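Putative exported protein (Bacteroides fragilis NCTC 9343, PDB 3IEE) is of unknown function but is probably an exported lipoprotein built as a bundle of long alpha helices. Local coordinates at residues Val26-Met40 against Val71-Phe85. Sequence-based numbering, arbitrary orientation. Where two conformers were deposited one is given.
Sequences VIKYYNTSLGVLKDM and VSKDSAIVLNPGNCF. With EDO (1,2-ethanediol), chain H.
Tyr29 OH donates a hydrogen bond to Val78 O at 2.7 Å, arriving in the carbonyl plane on a lone pair. This bond ties helix 17-40 of an all-helical bundle to the connecting segment 71-85, which runs antiparallel along it and makes one short helical turn, 75-78, before helix 87-119. With CG anti to the backbone N (chi1 -174°), the tyrosine ring sits against Pro81 and Phe85. Pro81 lies alongside the ring, its CB 3.7 Å from Tyr29 CE2. The Phe85 ring turns its edge to the face of Tyr29 in an offset edge-to-face pair, with planes at 69° and centroids 5.3 Å apart; Val26 CG2 lies over one face of Phe85 and meets Cys84 CB, while its CG1 touches Phe85 CE1.

The side chain of Val78 itself is a knob in the hole formed by Tyr29, Thr32, Ser33 and Val36. Its CG1 does the touching, 3.8 Å from both Thr32 CG2 and Val36 CG2. Ser33 OG bonds back to Tyr29 O, above the carbonyl plane and on the opposite face from Ser33 N; the same hydroxyl also pairs with Tyr97 of helix 87-119, which packs on Tyr29 and Val78 as well.

Around this knob and on to Met40, polar links pass through water. The first joins Thr32 OG1 to Asp74 OD2. Asp39 and Lys73 stay short of a salt bridge: a water donates to Asp39 OD2 and accepts from Lys73 N, while another accepts from Lys73 NZ and donates weakly to Asp39 OD1. Beyond them the bent selenomethionine Met40 curls its CE to 3.7 Å from Ser72 CA.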
# COMPACT_ATOMS: atom_id res chain seq x y z
N VAL A 26 -1.81 13.01 -14.18
CA VAL A 26 -2.52 12.12 -13.25
C VAL A 26 -1.64 10.94 -12.88
O VAL A 26 -1.44 10.64 -11.71
CB VAL A 26 -3.82 11.63 -13.81
CG1 VAL A 26 -4.37 10.43 -12.96
CG2 VAL A 26 -4.84 12.82 -13.89
N ILE A 27 -1.04 10.33 -13.89
CA ILE A 27 -0.15 9.17 -13.65
C ILE A 27 1.13 9.57 -12.90
O ILE A 27 1.57 8.84 -11.99
CB ILE A 27 0.12 8.37 -14.95
CG1 ILE A 27 -1.19 7.84 -15.55
CG2 ILE A 27 1.06 7.19 -14.67
CD1 ILE A 27 -1.90 6.90 -14.68
N LYS A 28 1.69 10.73 -13.24
CA LYS A 28 2.83 11.32 -12.53
C LYS A 28 2.53 11.40 -11.03
O LYS A 28 3.29 10.91 -10.20
CB LYS A 28 3.14 12.70 -13.06
CG LYS A 28 3.96 12.71 -14.35
CD LYS A 28 3.94 14.11 -14.96
CE LYS A 28 5.11 14.40 -15.91
NZ LYS A 28 5.02 15.79 -16.40
N TYR A 29 1.37 11.97 -10.70
CA TYR A 29 0.99 12.13 -9.28
C TYR A 29 0.82 10.79 -8.57
O TYR A 29 1.23 10.65 -7.40
CB TYR A 29 -0.25 13.00 -9.13
CG TYR A 29 -0.62 13.31 -7.71
CD1 TYR A 29 -1.43 12.44 -6.97
CD2 TYR A 29 -0.17 14.47 -7.07
CE1 TYR A 29 -1.80 12.74 -5.65
CE2 TYR A 29 -0.53 14.78 -5.76
CZ TYR A 29 -1.33 13.88 -5.04
OH TYR A 29 -1.70 14.14 -3.74
N TYR A 30 0.24 9.82 -9.26
CA TYR A 30 0.14 8.46 -8.76
C TYR A 30 1.54 7.90 -8.49
O TYR A 30 1.80 7.34 -7.43
CB TYR A 30 -0.57 7.51 -9.75
CG TYR A 30 -0.50 6.06 -9.27
CD1 TYR A 30 -1.39 5.56 -8.33
CD2 TYR A 30 0.50 5.21 -9.72
CE1 TYR A 30 -1.30 4.25 -7.88
CE2 TYR A 30 0.59 3.91 -9.26
CZ TYR A 30 -0.29 3.43 -8.36
OH TYR A 30 -0.15 2.10 -7.95
N ASN A 31 2.45 8.02 -9.45
CA ASN A 31 3.77 7.44 -9.28
C ASN A 31 4.55 8.07 -8.14
O ASN A 31 5.23 7.36 -7.37
CB ASN A 31 4.57 7.52 -10.60
CG ASN A 31 4.04 6.54 -11.66
OD1 ASN A 31 3.49 5.47 -11.34
ND2 ASN A 31 4.29 6.87 -12.93
N THR A 32 4.44 9.38 -7.99
CA THR A 32 5.05 10.06 -6.86
C THR A 32 4.42 9.57 -5.56
O THR A 32 5.12 9.31 -4.57
CB THR A 32 4.94 11.58 -6.99
OG1 THR A 32 5.71 11.99 -8.14
CG2 THR A 32 5.43 12.29 -5.72
N SER A 33 3.08 9.44 -5.56
CA SER A 33 2.35 8.96 -4.39
C SER A 33 2.77 7.55 -3.98
O SER A 33 2.92 7.27 -2.78
CB SER A 33 0.82 8.95 -4.60
OG SER A 33 0.25 10.25 -4.75
N LEU A 34 2.97 6.68 -4.96
CA LEU A 34 3.36 5.30 -4.69
C LEU A 34 4.67 5.30 -3.91
O LEU A 34 4.82 4.59 -2.93
CB LEU A 34 3.52 4.53 -6.00
CG LEU A 34 3.84 3.01 -5.89
CD1 LEU A 34 2.68 2.27 -5.29
CD2 LEU A 34 4.15 2.41 -7.30
N GLY A 35 5.63 6.08 -4.38
CA GLY A 35 6.93 6.17 -3.71
C GLY A 35 6.89 6.81 -2.33
O GLY A 35 7.51 6.33 -1.36
N VAL A 36 6.12 7.87 -2.22
CA VAL A 36 5.97 8.61 -0.97
C VAL A 36 5.30 7.76 0.08
O VAL A 36 5.73 7.68 1.25
CB VAL A 36 5.17 9.93 -1.13
CG1 VAL A 36 4.80 10.48 0.23
CG2 VAL A 36 5.98 10.99 -1.95
N LEU A 37 4.22 7.08 -0.30
CA LEU A 37 3.50 6.27 0.67
C LEU A 37 4.27 5.00 1.08
O LEU A 37 4.12 4.49 2.19
CB LEU A 37 2.13 5.94 0.07
CG LEU A 37 1.25 7.19 -0.06
CD1 LEU A 37 0.02 6.89 -0.93
CD2 LEU A 37 0.80 7.72 1.31
N LYS A 38 5.05 4.48 0.15
CA LYS A 38 5.98 3.38 0.45
C LYS A 38 6.95 3.82 1.54
O LYS A 38 7.18 3.06 2.48
CB LYS A 38 6.70 2.91 -0.82
CG LYS A 38 7.78 1.90 -0.57
CD LYS A 38 8.45 1.44 -1.82
CE LYS A 38 9.57 0.45 -1.50
NZ LYS A 38 10.58 0.45 -2.60
N ASP A 39 7.46 5.03 1.42
CA ASP A 39 8.46 5.59 2.32
C ASP A 39 7.89 6.01 3.68
O ASP A 39 8.54 5.83 4.71
CB ASP A 39 9.07 6.84 1.68
CG ASP A 39 10.55 6.90 1.77
OD1 ASP A 39 11.18 5.83 1.86
OD2 ASP A 39 11.11 8.05 1.74
N MSE A 40 6.69 6.59 3.66
CA MSE A 40 6.04 7.19 4.84
C MSE A 40 5.32 6.19 5.73
O MSE A 40 5.18 6.47 6.91
CB MSE A 40 5.06 8.29 4.45
CG MSE A 40 5.73 9.49 3.84
SE MSE A 40 6.91 10.39 5.15
CE MSE A 40 8.64 9.59 4.73
N VAL A 71 13.13 11.18 6.70
CA VAL A 71 12.60 12.51 6.39
C VAL A 71 11.69 12.38 5.18
O VAL A 71 11.99 11.65 4.22
CB VAL A 71 13.74 13.55 6.05
CG1 VAL A 71 14.56 13.09 4.83
CG2 VAL A 71 13.16 14.93 5.79
N SER A 72 10.57 13.09 5.25
CA SER A 72 9.59 13.13 4.18
C SER A 72 10.23 13.70 2.90
O SER A 72 10.87 14.76 2.95
CB SER A 72 8.42 14.01 4.62
OG SER A 72 7.49 14.20 3.58
N LYS A 73 10.03 13.01 1.77
CA LYS A 73 10.48 13.47 0.45
C LYS A 73 9.25 13.80 -0.38
O LYS A 73 8.18 13.20 -0.17
CB LYS A 73 11.28 12.38 -0.27
CG LYS A 73 12.58 11.94 0.46
CD LYS A 73 13.09 10.60 -0.13
CE LYS A 73 14.04 9.86 0.84
NZ LYS A 73 15.12 9.12 0.12
N ASP A 74 9.37 14.76 -1.31
CA ASP A 74 8.30 15.04 -2.28
C ASP A 74 6.96 15.48 -1.66
O ASP A 74 5.91 15.43 -2.33
CB ASP A 74 8.11 13.88 -3.26
CG ASP A 74 9.22 13.76 -4.30
OD1 ASP A 74 9.93 14.77 -4.57
OD2 ASP A 74 9.33 12.65 -4.89
N SER A 75 7.01 15.98 -0.43
CA SER A 75 5.83 16.55 0.23
C SER A 75 5.27 17.72 -0.58
O SER A 75 4.03 17.89 -0.61
CB SER A 75 6.13 16.97 1.67
OG SER A 75 6.92 18.15 1.75
N ALA A 76 6.13 18.45 -1.29
CA ALA A 76 5.72 19.61 -2.15
C ALA A 76 4.82 19.13 -3.30
O ALA A 76 3.91 19.84 -3.73
CB ALA A 76 6.95 20.35 -2.72
N ILE A 77 5.06 17.93 -3.78
CA ILE A 77 4.30 17.42 -4.87
C ILE A 77 2.98 16.88 -4.34
O ILE A 77 1.91 17.26 -4.82
CB ILE A 77 5.10 16.36 -5.62
CG1 ILE A 77 6.41 16.98 -6.13
CG2 ILE A 77 4.26 15.74 -6.76
CD1 ILE A 77 7.37 16.00 -6.84
N VAL A 78 3.04 15.99 -3.34
CA VAL A 78 1.80 15.28 -2.93
C VAL A 78 0.79 16.20 -2.22
O VAL A 78 -0.42 15.99 -2.28
CB VAL A 78 2.11 14.03 -2.11
CG1 VAL A 78 2.91 13.03 -2.94
CG2 VAL A 78 2.88 14.38 -0.82
N LEU A 79 1.29 17.23 -1.55
CA LEU A 79 0.38 18.17 -0.88
C LEU A 79 -0.19 19.18 -1.86
O LEU A 79 -1.01 20.00 -1.47
CB LEU A 79 1.05 18.91 0.27
CG LEU A 79 1.39 18.04 1.51
CD1 LEU A 79 2.37 18.78 2.48
CD2 LEU A 79 0.06 17.64 2.20
N ASN A 80 0.26 19.16 -3.12
CA ASN A 80 -0.21 20.12 -4.11
C ASN A 80 -0.71 19.44 -5.38
O ASN A 80 -0.18 19.70 -6.45
CB ASN A 80 0.88 21.16 -4.39
CG ASN A 80 1.18 21.98 -3.17
OD1 ASN A 80 0.36 22.82 -2.77
ND2 ASN A 80 2.34 21.72 -2.52
N PRO A 81 -1.73 18.58 -5.26
CA PRO A 81 -2.21 17.93 -6.48
C PRO A 81 -2.69 19.00 -7.46
O PRO A 81 -3.26 20.03 -7.04
CB PRO A 81 -3.39 17.06 -5.98
CG PRO A 81 -3.85 17.73 -4.73
CD PRO A 81 -2.55 18.24 -4.10
N GLY A 82 -2.42 18.78 -8.73
CA GLY A 82 -2.72 19.73 -9.79
C GLY A 82 -4.16 19.69 -10.24
O GLY A 82 -4.95 18.86 -9.78
N ASN A 83 -4.49 20.56 -11.19
CA ASN A 83 -5.84 20.74 -11.69
C ASN A 83 -6.31 19.64 -12.66
O ASN A 83 -7.43 19.68 -13.21
CB ASN A 83 -6.04 22.16 -12.27
CG ASN A 83 -5.24 22.42 -13.56
OD1 ASN A 83 -4.55 21.49 -14.08
ND2 ASN A 83 -5.40 23.62 -14.12
N CYS A 84 -5.43 18.67 -12.88
CA CYS A 84 -5.78 17.42 -13.54
C CYS A 84 -6.76 16.61 -12.69
O CYS A 84 -7.42 15.71 -13.21
CB CYS A 84 -4.51 16.60 -13.86
SG CYS A 84 -3.54 16.16 -12.49
N PHE A 85 -6.90 16.99 -11.42
CA PHE A 85 -7.91 16.41 -10.52
C PHE A 85 -8.95 17.50 -10.25
O PHE A 85 -8.60 18.71 -10.23
CB PHE A 85 -7.28 16.00 -9.20
CG PHE A 85 -6.22 14.93 -9.35
CD1 PHE A 85 -6.55 13.62 -9.63
CD2 PHE A 85 -4.88 15.25 -9.22
CE1 PHE A 85 -5.57 12.67 -9.75
CE2 PHE A 85 -3.91 14.29 -9.34
CZ PHE A 85 -4.24 13.03 -9.62
C1 EDO H . -0.84 0.28 -3.82
O1 EDO H . -2.09 -0.40 -3.57
C2 EDO H . -0.40 0.19 -5.29
O2 EDO H . -1.23 1.03 -6.14
O HOH W 1 8.64 12.27 -7.58
O HOH W 2 8.97 10.26 1.41
O HOH W 3 13.44 6.76 0.08